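Local coordinates for protein kappa-carrageenase (Pseudoalteromonas carrageenovora, PDB 5OCQ) that cuts kappa-carrageenan in endo fashion at the beta-1,4 linkages between D-galactose 4-sulfate and 3,6-anhydro-D-galactose through the family 16 glycoside hydrolase domain that makes up this chain, at residues Q36-G41 and V90-A95; L59-E64 and L231-R236; F119-T124 and M227-S232. The protein carries 1 engineered substitution. All coordinates share one frame; numbering follows the deposited sequence. Where two conformers were deposited one is given.

Contact 1 of 3, residues Q36-G41 and V90-A95; sequences QTENYG and VAKSRA. With 9RN (3,6-anhydro-alpha-D-galactopyranose), chain C; G4S (4-O-sulfo-beta-D-galactopyranose), chain B.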
loop_
_atom_site.group_PDB
_atom_site.type_symbol
_atom_site.label_atom_id
_atom_site.label_comp_id
_atom_site.label_asym_id
_atom_site.label_seq_id
_atom_site.Cartn_x
_atom_site.Cartn_y
_atom_site.Cartn_z
ATOM N N GLN A 36 -9.058 -8.958 -6.480
ATOM C CA GLN A 36 -10.178 -9.058 -5.548
ATOM C C GLN A 36 -9.762 -9.962 -4.427
ATOM O O GLN A 36 -10.002 -11.182 -4.459
ATOM C CB GLN A 36 -11.463 -9.507 -6.259
ATOM C CG GLN A 36 -12.660 -9.535 -5.288
ATOM C CD GLN A 36 -13.994 -9.661 -5.996
ATOM O OE1 GLN A 36 -14.227 -9.141 -7.099
ATOM N NE2 GLN A 36 -14.926 -10.350 -5.345
ATOM N N THR A 37 -9.040 -9.371 -3.459
ATOM C CA THR A 37 -8.362 -10.096 -2.404
ATOM C C THR A 37 -9.277 -10.340 -1.156
ATOM O O THR A 37 -10.471 -9.986 -1.177
ATOM C CB THR A 37 -7.063 -9.340 -1.958
ATOM O OG1 THR A 37 -7.397 -8.087 -1.318
ATOM C CG2 THR A 37 -6.122 -9.088 -3.100
ATOM N N GLU A 38 -8.719 -10.801 -0.061
ATOM C CA GLU A 38 -9.376 -10.759 1.201
ATOM C C GLU A 38 -9.685 -9.293 1.533
ATOM O O GLU A 38 -8.964 -8.394 1.108
ATOM C CB GLU A 38 -8.484 -11.419 2.318
ATOM C CG GLU A 38 -7.383 -10.546 2.895
ATOM C CD GLU A 38 -6.063 -10.307 2.070
ATOM O OE1 GLU A 38 -5.959 -10.767 0.920
ATOM O OE2 GLU A 38 -5.106 -9.602 2.611
ATOM N N ASN A 39 -10.761 -9.065 2.293
ATOM C CA ASN A 39 -11.238 -7.720 2.639
ATOM C C ASN A 39 -10.782 -7.260 4.017
ATOM O O ASN A 39 -10.545 -8.064 4.935
ATOM C CB ASN A 39 -12.775 -7.687 2.555
ATOM C CG ASN A 39 -13.281 -7.652 1.128
ATOM O OD1 ASN A 39 -12.857 -6.794 0.324
ATOM N ND2 ASN A 39 -14.162 -8.558 0.807
ATOM N N TYR A 40 -10.629 -5.968 4.103
ATOM C CA TYR A 40 -10.227 -5.271 5.352
ATOM C C TYR A 40 -10.669 -3.822 5.274
ATOM O O TYR A 40 -11.291 -3.373 4.336
ATOM C CB TYR A 40 -8.728 -5.384 5.597
ATOM C CG TYR A 40 -7.843 -5.175 4.360
ATOM C CD1 TYR A 40 -7.480 -3.931 3.896
ATOM C CD2 TYR A 40 -7.381 -6.295 3.595
ATOM C CE1 TYR A 40 -6.676 -3.779 2.807
ATOM C CE2 TYR A 40 -6.635 -6.103 2.463
ATOM C CZ TYR A 40 -6.191 -4.852 2.102
ATOM O OH TYR A 40 -5.464 -4.511 0.978
ATOM N N GLY A 41 -10.315 -3.004 6.275
ATOM C CA GLY A 41 -10.804 -1.588 6.301
ATOM C C GLY A 41 -12.329 -1.588 6.399
ATOM O O GLY A 41 -12.934 -2.510 6.928
ATOM N N VAL A 90 -8.157 -2.977 -6.110
ATOM C CA VAL A 90 -6.825 -3.452 -5.662
ATOM C C VAL A 90 -6.174 -4.301 -6.776
ATOM O O VAL A 90 -6.878 -4.954 -7.548
ATOM C CB VAL A 90 -6.980 -4.327 -4.357
ATOM C CG1 VAL A 90 -7.897 -5.567 -4.535
ATOM C CG2 VAL A 90 -5.658 -4.743 -3.746
ATOM N N ALA A 91 -4.844 -4.333 -6.828
ATOM C CA ALA A 91 -4.087 -5.264 -7.582
ATOM C C ALA A 91 -2.940 -5.741 -6.650
ATOM O O ALA A 91 -2.022 -4.952 -6.375
ATOM C CB ALA A 91 -3.484 -4.623 -8.800
ATOM N N LYS A 92 -3.037 -7.009 -6.232
ATOM C CA LYS A 92 -2.037 -7.629 -5.325
ATOM C C LYS A 92 -1.271 -8.686 -6.100
ATOM O O LYS A 92 -1.899 -9.635 -6.618
ATOM C CB LYS A 92 -2.750 -8.195 -4.125
ATOM C CG LYS A 92 -1.851 -8.975 -3.141
ATOM C CD LYS A 92 -2.735 -9.736 -2.090
ATOM C CE LYS A 92 -2.081 -10.416 -0.907
ATOM N NZ LYS A 92 -3.168 -11.238 -0.171
ATOM N N SER A 93 0.057 -8.638 -6.131
ATOM C CA SER A 93 0.787 -9.677 -6.834
ATOM C C SER A 93 0.551 -11.035 -6.195
ATOM O O SER A 93 0.633 -11.153 -4.960
ATOM C CB SER A 93 2.292 -9.323 -6.996
ATOM O OG SER A 93 3.016 -9.410 -5.774
ATOM N N ARG A 94 0.326 -12.067 -7.017
ATOM C CA ARG A 94 0.247 -13.408 -6.454
ATOM C C ARG A 94 1.606 -13.897 -5.990
ATOM O O ARG A 94 1.722 -14.617 -4.951
ATOM C CB ARG A 94 -0.412 -14.328 -7.447
ATOM C CG ARG A 94 -1.831 -13.928 -7.863
ATOM C CD ARG A 94 -2.583 -15.128 -8.502
ATOM N NE ARG A 94 -3.850 -14.748 -9.130
ATOM C CZ ARG A 94 -5.038 -14.752 -8.548
ATOM N NH1 ARG A 94 -5.178 -14.986 -7.243
ATOM N NH2 ARG A 94 -6.123 -14.420 -9.252
ATOM N N ALA A 95 2.653 -13.503 -6.672
ATOM C CA ALA A 95 4.041 -13.850 -6.275
ATOM C C ALA A 95 4.524 -12.929 -5.153
ATOM O O ALA A 95 4.048 -11.818 -4.980
ATOM C CB ALA A 95 4.958 -13.707 -7.449
HETATM C C2 9RN C . -4.756 -4.182 5.902
HETATM C C4 9RN C . -4.270 -5.616 7.878
HETATM C C5 9RN C . -2.819 -5.364 7.565
HETATM C C6 9RN C . -2.618 -6.337 6.424
HETATM O O5 9RN C . -2.689 -3.977 7.130
HETATM O O3 9RN C . -3.874 -6.378 5.752
HETATM C C3 9RN C . -4.817 -5.585 6.463
HETATM O O2 9RN C . -5.757 -3.348 6.606
HETATM C C1 9RN C . -3.368 -3.589 5.951
HETATM O O1 9RN C . -3.444 -2.184 6.047
HETATM C C1 G4S B . -1.006 0.657 6.256
HETATM C C2 G4S B . -1.974 -0.428 6.706
HETATM C C3 G4S B . -2.364 -1.421 5.590
HETATM C C4 G4S B . -2.734 -0.600 4.336
HETATM C C5 G4S B . -1.565 0.330 3.953
HETATM C C6 G4S B . -1.680 1.052 2.640
HETATM O O1 G4S B . -1.055 1.723 7.251
HETATM O O2 G4S B . -1.327 -1.244 7.752
HETATM O O4 G4S B . -3.826 0.245 4.755
HETATM O O5 G4S B . -1.423 1.310 5.017
HETATM O O6 G4S B . -2.595 2.162 2.710
HETATM S S G4S B . -5.388 0.119 4.196
HETATM O O7 G4S B . -5.347 -0.546 2.865
HETATM O O8 G4S B . -6.101 -0.693 5.255
HETATM O O9 G4S B . -5.784 1.535 4.067
#
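With CG set between its backbone N and carbonyl carbon (chi1 81°) and a second bend at chi2, E38 folds its carboxylate back toward K92, whose chain runs fully extended from CG to reach it. The two side chains meet at about a right angle, and K92 NZ lies 3.0 Å from E38 OE1, a salt bridge that enters on the syn side of the carboxylate but 22° out of its plane. E38 OE2 is taken by the hydroxyl of Y122, which also has a weak bond from K92 NZ, so both carboxylate oxygens are held. Along the lysine stem, T37 lays its methyl against the chain, CG2 to K92 CD 3.6 Å, while T37 OG1 turns back to donate to E38 O (2.9 Å). V90 CG1 rests more loosely against the loop backbone, 4.1 Å from T37 N. Two residues after E38, Y40 offers one ring face to the anhydrogalactose, with C2 of that sugar 3.4 Å above the plane near the rim and O2 3.3 Å from Y40 CD1. Loop 36-41, seated on strand 77-97, thus forms part of the sugar-binding wall of the GH16 jelly-roll cleft.

Contact 2 of 3, residues L59-E64 and L231-R236; sequences LTTKRE and LSQGLR. With G4S (4-O-sulfo-beta-D-galactopyranose), chain B.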
loop_
_atom_site.group_PDB
_atom_site.type_symbol
_atom_site.label_atom_id
_atom_site.label_comp_id
_atom_site.label_asym_id
_atom_site.label_seq_id
_atom_site.Cartn_x
_atom_site.Cartn_y
_atom_site.Cartn_z
ATOM N N LEU A 59 -7.812 2.209 -10.670
ATOM C CA LEU A 59 -8.434 1.628 -9.513
ATOM C C LEU A 59 -9.435 2.658 -9.009
ATOM O O LEU A 59 -9.031 3.815 -8.656
ATOM C CB LEU A 59 -7.415 1.255 -8.428
ATOM C CG LEU A 59 -6.341 0.289 -8.893
ATOM C CD1 LEU A 59 -5.296 0.064 -7.799
ATOM C CD2 LEU A 59 -6.921 -1.053 -9.248
ATOM N N THR A 60 -10.709 2.260 -8.858
ATOM C CA THR A 60 -11.797 3.190 -8.630
ATOM C C THR A 60 -12.486 2.940 -7.332
ATOM O O THR A 60 -12.738 1.803 -6.962
ATOM C CB THR A 60 -12.815 3.062 -9.784
ATOM O OG1 THR A 60 -12.159 3.393 -11.011
ATOM C CG2 THR A 60 -13.984 4.048 -9.527
ATOM N N THR A 61 -12.762 4.000 -6.548
ATOM C CA THR A 61 -13.586 3.893 -5.327
ATOM C C THR A 61 -15.019 4.437 -5.632
ATOM O O THR A 61 -15.128 5.562 -6.269
ATOM C CB THR A 61 -12.973 4.710 -4.162
ATOM O OG1 THR A 61 -11.627 4.251 -3.883
ATOM C CG2 THR A 61 -13.765 4.567 -2.919
ATOM N N LYS A 62 -16.027 3.716 -5.197
ATOM C CA LYS A 62 -17.461 3.985 -5.501
ATOM C C LYS A 62 -18.198 4.020 -4.209
ATOM O O LYS A 62 -17.963 3.252 -3.264
ATOM C CB LYS A 62 -18.090 2.949 -6.412
ATOM C CG LYS A 62 -17.406 2.862 -7.726
ATOM C CD LYS A 62 -18.157 2.020 -8.714
ATOM C CE LYS A 62 -17.375 1.957 -10.005
ATOM N NZ LYS A 62 -17.683 0.744 -10.778
ATOM N N ARG A 63 -19.217 4.878 -4.136
ATOM C CA ARG A 63 -20.192 4.836 -3.101
ATOM C C ARG A 63 -21.206 3.737 -3.500
ATOM O O ARG A 63 -21.916 3.865 -4.555
ATOM C CB ARG A 63 -20.906 6.228 -2.912
ATOM C CG ARG A 63 -22.088 6.236 -1.960
ATOM C CD ARG A 63 -21.645 6.187 -0.518
ATOM N NE ARG A 63 -22.765 6.150 0.387
ATOM C CZ ARG A 63 -23.591 5.161 0.613
ATOM N NH1 ARG A 63 -23.377 3.921 0.180
ATOM N NH2 ARG A 63 -24.702 5.416 1.330
ATOM N N GLU A 64 -21.234 2.622 -2.746
ATOM C CA GLU A 64 -22.069 1.438 -3.020
ATOM C C GLU A 64 -22.431 0.709 -1.742
ATOM O O GLU A 64 -21.582 0.119 -1.089
ATOM C CB GLU A 64 -21.274 0.549 -3.974
ATOM C CG GLU A 64 -21.878 -0.758 -4.401
ATOM C CD GLU A 64 -20.893 -1.587 -5.327
ATOM O OE1 GLU A 64 -19.847 -1.040 -6.009
ATOM O OE2 GLU A 64 -21.182 -2.862 -5.389
ATOM N N LEU A 231 -1.017 -2.500 -5.226
ATOM C CA LEU A 231 -1.502 -1.166 -5.565
ATOM C C LEU A 231 -2.978 -1.130 -5.149
ATOM O O LEU A 231 -3.743 -2.074 -5.456
ATOM C CB LEU A 231 -1.450 -0.905 -7.104
ATOM C CG LEU A 231 -0.024 -0.759 -7.663
ATOM C CD1 LEU A 231 0.032 -1.187 -9.172
ATOM C CD2 LEU A 231 0.528 0.620 -7.457
ATOM N N SER A 232 -3.411 -0.100 -4.427
ATOM C CA SER A 232 -4.801 -0.103 -3.976
ATOM C C SER A 232 -5.258 1.329 -3.623
ATOM O O SER A 232 -4.389 2.198 -3.429
ATOM C CB SER A 232 -4.905 -1.022 -2.734
ATOM O OG SER A 232 -4.201 -0.494 -1.584
ATOM N N GLN A 233 -6.588 1.534 -3.485
ATOM C CA GLN A 233 -7.119 2.857 -3.094
ATOM C C GLN A 233 -7.989 2.618 -1.862
ATOM O O GLN A 233 -8.993 1.866 -1.941
ATOM C CB GLN A 233 -7.840 3.585 -4.275
ATOM C CG GLN A 233 -8.254 5.007 -3.843
ATOM C CD GLN A 233 -8.539 5.799 -5.070
ATOM O OE1 GLN A 233 -7.628 6.289 -5.734
ATOM N NE2 GLN A 233 -9.763 5.801 -5.469
ATOM N N GLY A 234 -7.616 3.221 -0.724
ATOM C CA GLY A 234 -8.382 3.114 0.465
ATOM C C GLY A 234 -9.161 4.350 0.874
ATOM O O GLY A 234 -8.984 5.394 0.294
ATOM N N LEU A 235 -10.132 4.162 1.778
ATOM C CA LEU A 235 -10.971 5.269 2.283
ATOM C C LEU A 235 -10.255 5.892 3.501
ATOM O O LEU A 235 -9.567 5.244 4.263
ATOM C CB LEU A 235 -12.359 4.786 2.631
ATOM C CG LEU A 235 -13.651 5.537 2.496
ATOM C CD1 LEU A 235 -14.043 5.862 1.068
ATOM C CD2 LEU A 235 -14.734 4.728 3.235
ATOM N N ARG A 236 -10.497 7.186 3.703
ATOM C CA ARG A 236 -9.937 7.971 4.807
ATOM C C ARG A 236 -10.980 8.983 5.353
ATOM O O ARG A 236 -12.071 9.108 4.801
ATOM C CB ARG A 236 -8.637 8.670 4.391
ATOM C CG ARG A 236 -7.481 7.767 3.947
ATOM C CD ARG A 236 -6.855 6.983 5.069
ATOM N NE ARG A 236 -5.694 6.241 4.573
ATOM C CZ ARG A 236 -5.688 5.018 4.047
ATOM N NH1 ARG A 236 -6.807 4.347 3.911
ATOM N NH2 ARG A 236 -4.532 4.523 3.606
HETATM C C1 G4S B . -1.006 0.657 6.256
HETATM C C2 G4S B . -1.974 -0.428 6.706
HETATM C C3 G4S B . -2.364 -1.421 5.590
HETATM C C4 G4S B . -2.734 -0.600 4.336
HETATM C C5 G4S B . -1.565 0.330 3.953
HETATM C C6 G4S B . -1.680 1.052 2.640
HETATM O O1 G4S B . -1.055 1.723 7.251
HETATM O O2 G4S B . -1.327 -1.244 7.752
HETATM O O4 G4S B . -3.826 0.245 4.755
HETATM O O5 G4S B . -1.423 1.310 5.017
HETATM O O6 G4S B . -2.595 2.162 2.710
HETATM S S G4S B . -5.388 0.119 4.196
HETATM O O7 G4S B . -5.347 -0.546 2.865
HETATM O O8 G4S B . -6.101 -0.693 5.255
HETATM O O9 G4S B . -5.784 1.535 4.067
#
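Strands 59-64 and 231-235 run nearly parallel, 18° between their directions, but their axes stay 7.0 Å apart, too far for backbone pairing, so side chains must span the gap. Q233 does most of this: with CG anti to the backbone N (chi1 -175°) and the chain extended, its amide reaches T61. There Q233 NE2 donates to T61 OG1 over 2.9 Å, an almost straight bond (167°) with the acceptor in the amide plane. T61 OG1 also has a hydrogen bond with S88 OG, and S88 OG is bonded to Q233 O as well, so S88, on the strand between, bonds both the threonine hydroxyl and the Q233 backbone. Without the amide, as with an alanine here, T61 OG1 would probably lose its donor and a gap open between the strands. Beside Q233, L59 lays CD1 over the backbone of the other strand, 3.5 Å from L231 O and 4.0 Å from L231 CB. Past the strand end, the guanidinium of R236 curls back so that NH1 donates to L235 O (2.9 Å), approaching from above the carbonyl plane. The same NH1 gives a bond to sulfate oxygen O9 of the 4-sulfated galactose at 3.0 Å, while NH2 adds weak bonds to O9 and O6. A salt bridge from NH2 to D144, the engineered residue at the proton-donor position, and a bond from NE to Q147 also hold the guanidinium. The jelly-roll strand carrying Q233 runs on into the substrate-binding cleft, where R236, important for substrate recognition, meets the sulfate.

Contact 3 of 3, residues F119-T124 and M227-S232; sequences FWMYST and MNLTLS. With G4S (4-O-sulfo-beta-D-galactopyranose), chain B; 9RN (3,6-anhydro-alpha-D-galactopyranose), chain C.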
loop_
_atom_site.group_PDB
_atom_site.type_symbol
_atom_site.label_atom_id
_atom_site.label_comp_id
_atom_site.label_asym_id
_atom_site.label_seq_id
_atom_site.Cartn_x
_atom_site.Cartn_y
_atom_site.Cartn_z
ATOM N N PHE A 119 0.881 2.366 -2.645
ATOM C CA PHE A 119 1.728 1.377 -3.320
ATOM C C PHE A 119 2.563 0.801 -2.187
ATOM O O PHE A 119 3.159 1.576 -1.411
ATOM C CB PHE A 119 2.621 2.074 -4.390
ATOM C CG PHE A 119 3.688 1.222 -5.053
ATOM C CD1 PHE A 119 3.438 -0.133 -5.452
ATOM C CD2 PHE A 119 4.911 1.791 -5.442
ATOM C CE1 PHE A 119 4.412 -0.816 -6.122
ATOM C CE2 PHE A 119 5.907 1.053 -6.069
ATOM C CZ PHE A 119 5.662 -0.259 -6.448
ATOM N N TRP A 120 2.450 -0.483 -1.925
ATOM C CA TRP A 120 2.875 -1.097 -0.663
ATOM C C TRP A 120 3.059 -2.593 -0.828
ATOM O O TRP A 120 2.782 -3.124 -1.930
ATOM C CB TRP A 120 1.958 -0.780 0.510
ATOM C CG TRP A 120 0.518 -1.228 0.321
ATOM C CD1 TRP A 120 -0.342 -0.784 -0.642
ATOM C CD2 TRP A 120 -0.218 -2.148 1.138
ATOM N NE1 TRP A 120 -1.608 -1.380 -0.488
ATOM C CE2 TRP A 120 -1.541 -2.246 0.574
ATOM C CE3 TRP A 120 0.089 -2.936 2.253
ATOM C CZ2 TRP A 120 -2.522 -3.059 1.167
ATOM C CZ3 TRP A 120 -0.890 -3.689 2.851
ATOM C CH2 TRP A 120 -2.165 -3.774 2.280
ATOM N N MET A 121 3.643 -3.237 0.181
ATOM C CA MET A 121 3.841 -4.702 0.103
ATOM C C MET A 121 3.657 -5.255 1.522
ATOM O O MET A 121 4.017 -4.587 2.522
ATOM C CB MET A 121 5.191 -5.099 -0.518
ATOM C CG MET A 121 6.371 -4.644 0.293
ATOM S SD MET A 121 7.945 -4.863 -0.605
ATOM C CE MET A 121 7.951 -3.340 -1.486
ATOM N N TYR A 122 3.107 -6.481 1.635
ATOM C CA TYR A 122 2.796 -7.051 2.973
ATOM C C TYR A 122 2.843 -8.527 2.973
ATOM O O TYR A 122 2.536 -9.168 1.969
ATOM C CB TYR A 122 1.479 -6.519 3.505
ATOM C CG TYR A 122 0.212 -7.026 2.812
ATOM C CD1 TYR A 122 -0.097 -6.722 1.479
ATOM C CD2 TYR A 122 -0.698 -7.857 3.478
ATOM C CE1 TYR A 122 -1.290 -7.157 0.923
ATOM C CE2 TYR A 122 -1.932 -8.304 2.873
ATOM C CZ TYR A 122 -2.197 -7.961 1.590
ATOM O OH TYR A 122 -3.400 -8.392 1.054
ATOM N N SER A 123 3.097 -9.120 4.148
ATOM C CA SER A 123 3.112 -10.558 4.292
ATOM C C SER A 123 1.876 -11.113 4.946
ATOM O O SER A 123 1.018 -10.372 5.358
ATOM C CB SER A 123 4.360 -10.971 5.185
ATOM O OG SER A 123 4.087 -10.592 6.538
ATOM N N THR A 124 1.785 -12.460 4.998
ATOM C CA THR A 124 0.832 -13.097 5.932
ATOM C C THR A 124 1.210 -12.707 7.359
ATOM O O THR A 124 2.351 -12.304 7.626
ATOM C CB THR A 124 0.830 -14.655 5.783
ATOM O OG1 THR A 124 2.122 -15.144 6.028
ATOM C CG2 THR A 124 0.406 -15.013 4.417
ATOM N N MET A 227 6.700 -10.838 0.970
ATOM C CA MET A 227 5.643 -9.773 0.875
ATOM C C MET A 227 5.057 -9.757 -0.567
ATOM O O MET A 227 5.832 -9.803 -1.550
ATOM C CB MET A 227 6.196 -8.422 1.300
ATOM C CG MET A 227 6.580 -8.458 2.792
ATOM S SD MET A 227 7.451 -6.907 3.259
ATOM C CE MET A 227 9.059 -7.108 2.546
ATOM N N ASN A 228 3.735 -9.653 -0.647
ATOM C CA ASN A 228 3.029 -9.444 -1.927
ATOM C C ASN A 228 2.958 -7.971 -2.247
ATOM O O ASN A 228 2.630 -7.171 -1.378
ATOM C CB ASN A 228 1.565 -9.911 -1.803
ATOM C CG ASN A 228 1.444 -11.366 -1.439
ATOM O OD1 ASN A 228 1.562 -11.703 -0.281
ATOM N ND2 ASN A 228 1.143 -12.259 -2.398
ATOM N N LEU A 229 3.294 -7.590 -3.502
ATOM C CA LEU A 229 3.351 -6.206 -3.910
ATOM C C LEU A 229 1.986 -5.714 -4.358
ATOM O O LEU A 229 1.351 -6.404 -5.181
ATOM C CB LEU A 229 4.318 -6.127 -5.113
ATOM C CG LEU A 229 4.665 -4.712 -5.559
ATOM C CD1 LEU A 229 5.315 -3.863 -4.418
ATOM C CD2 LEU A 229 5.525 -4.720 -6.815
ATOM N N THR A 230 1.548 -4.554 -3.867
ATOM C CA THR A 230 0.146 -4.182 -3.937
ATOM C C THR A 230 0.001 -2.734 -4.403
ATOM O O THR A 230 0.660 -1.807 -3.867
ATOM C CB THR A 230 -0.502 -4.438 -2.537
ATOM O OG1 THR A 230 -0.281 -5.792 -2.151
ATOM C CG2 THR A 230 -2.047 -4.205 -2.515
ATOM N N LEU A 231 -1.017 -2.500 -5.226
ATOM C CA LEU A 231 -1.502 -1.166 -5.565
ATOM C C LEU A 231 -2.978 -1.130 -5.149
ATOM O O LEU A 231 -3.743 -2.074 -5.456
ATOM C CB LEU A 231 -1.450 -0.905 -7.104
ATOM C CG LEU A 231 -0.024 -0.759 -7.663
ATOM C CD1 LEU A 231 0.032 -1.187 -9.172
ATOM C CD2 LEU A 231 0.528 0.620 -7.457
ATOM N N SER A 232 -3.411 -0.100 -4.427
ATOM C CA SER A 232 -4.801 -0.103 -3.976
ATOM C C SER A 232 -5.258 1.329 -3.623
ATOM O O SER A 232 -4.389 2.198 -3.429
ATOM C CB SER A 232 -4.905 -1.022 -2.734
ATOM O OG SER A 232 -4.201 -0.494 -1.584
HETATM C C1 G4S B . -1.006 0.657 6.256
HETATM C C2 G4S B . -1.974 -0.428 6.706
HETATM C C3 G4S B . -2.364 -1.421 5.590
HETATM C C4 G4S B . -2.734 -0.600 4.336
HETATM C C5 G4S B . -1.565 0.330 3.953
HETATM C C6 G4S B . -1.680 1.052 2.640
HETATM O O1 G4S B . -1.055 1.723 7.251
HETATM O O2 G4S B . -1.327 -1.244 7.752
HETATM O O4 G4S B . -3.826 0.245 4.755
HETATM O O5 G4S B . -1.423 1.310 5.017
HETATM O O6 G4S B . -2.595 2.162 2.710
HETATM S S G4S B . -5.388 0.119 4.196
HETATM O O7 G4S B . -5.347 -0.546 2.865
HETATM O O8 G4S B . -6.101 -0.693 5.255
HETATM O O9 G4S B . -5.784 1.535 4.067
HETATM C C2 9RN C . -4.756 -4.182 5.902
HETATM C C4 9RN C . -4.270 -5.616 7.878
HETATM C C5 9RN C . -2.819 -5.364 7.565
HETATM C C6 9RN C . -2.618 -6.337 6.424
HETATM O O5 9RN C . -2.689 -3.977 7.130
HETATM O O3 9RN C . -3.874 -6.378 5.752
HETATM C C3 9RN C . -4.817 -5.585 6.463
HETATM O O2 9RN C . -5.757 -3.348 6.606
HETATM C C1 9RN C . -3.368 -3.589 5.951
HETATM O O1 9RN C . -3.444 -2.184 6.047
HETATM O O HOH W 1 0.036 -10.761 1.868
#
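An antiparallel strand pair in the floor of the GH16 substrate cleft joins 119-122 to 227-232, with W120-T230 and Y122-N228 as its hydrogen-bonded pairs. The bond from T230 N to W120 O is short, 2.7 Å. On the sugar side W120 is sandwiched: T230 CB lies over its five-membered ring, a CH-pi contact 4.0 Å from the centroid, and the sulfated galactose covers the opposite face, its C6 3.7 Å above the plane. Chi1 of 59° lays the indole alongside T230 and brings W120 NE1 to S232 OG, 3.0 Å away, to which it donates, and this bond should hold the ring against rotation as a sugar platform. Next to it Y122 sets one ring face against W120 CH2 and brings CD2 to 3.8 Å from C6 of the anhydrogalactose, while T230 OG1 meets the tyrosine at its edge, in plane. A water donates to both Y122 O and N228 OD1, bridging the strands, and sits over the other tyrosine face; N228 ND2 bonds S93 O on strand 77-97. The reverse side of the sheet is apolar: F119 CE1 touches L229 CD1 at 3.6 Å, and M121 packs its CG on the sulfur of M227. That side faces strands 100-107 and 260-272; in the cleft-floor sheet, strand 135-141, bearing E139 and D141, flanks 115-122, and strand 77-97 borders 227-235.

How the contacts relate
Contacts 2 and 3 are buried and share L231 and S232 on strand 227-235, whereas contact 1 is partly buried and seats a loop on the neighbouring strand 77-97. Contact 3 alone is true sheet pairing, with backbone bonds and a CH-pi contact on an indole; contact 2 spans strands not paired with each other through an amide and apolar packing, and contact 1 relies on charge nearer the surface. The hydroxyl of Y122 links contacts 1 and 3 by bonding to E38, and backbone bonds of A91 and S93 tie strand 77-97 to 227-235. All three touch the bound oligosaccharide: aromatic faces in contacts 1 and 3 receive sugar rings, while contact 2 supplies an arginine to the sulfate.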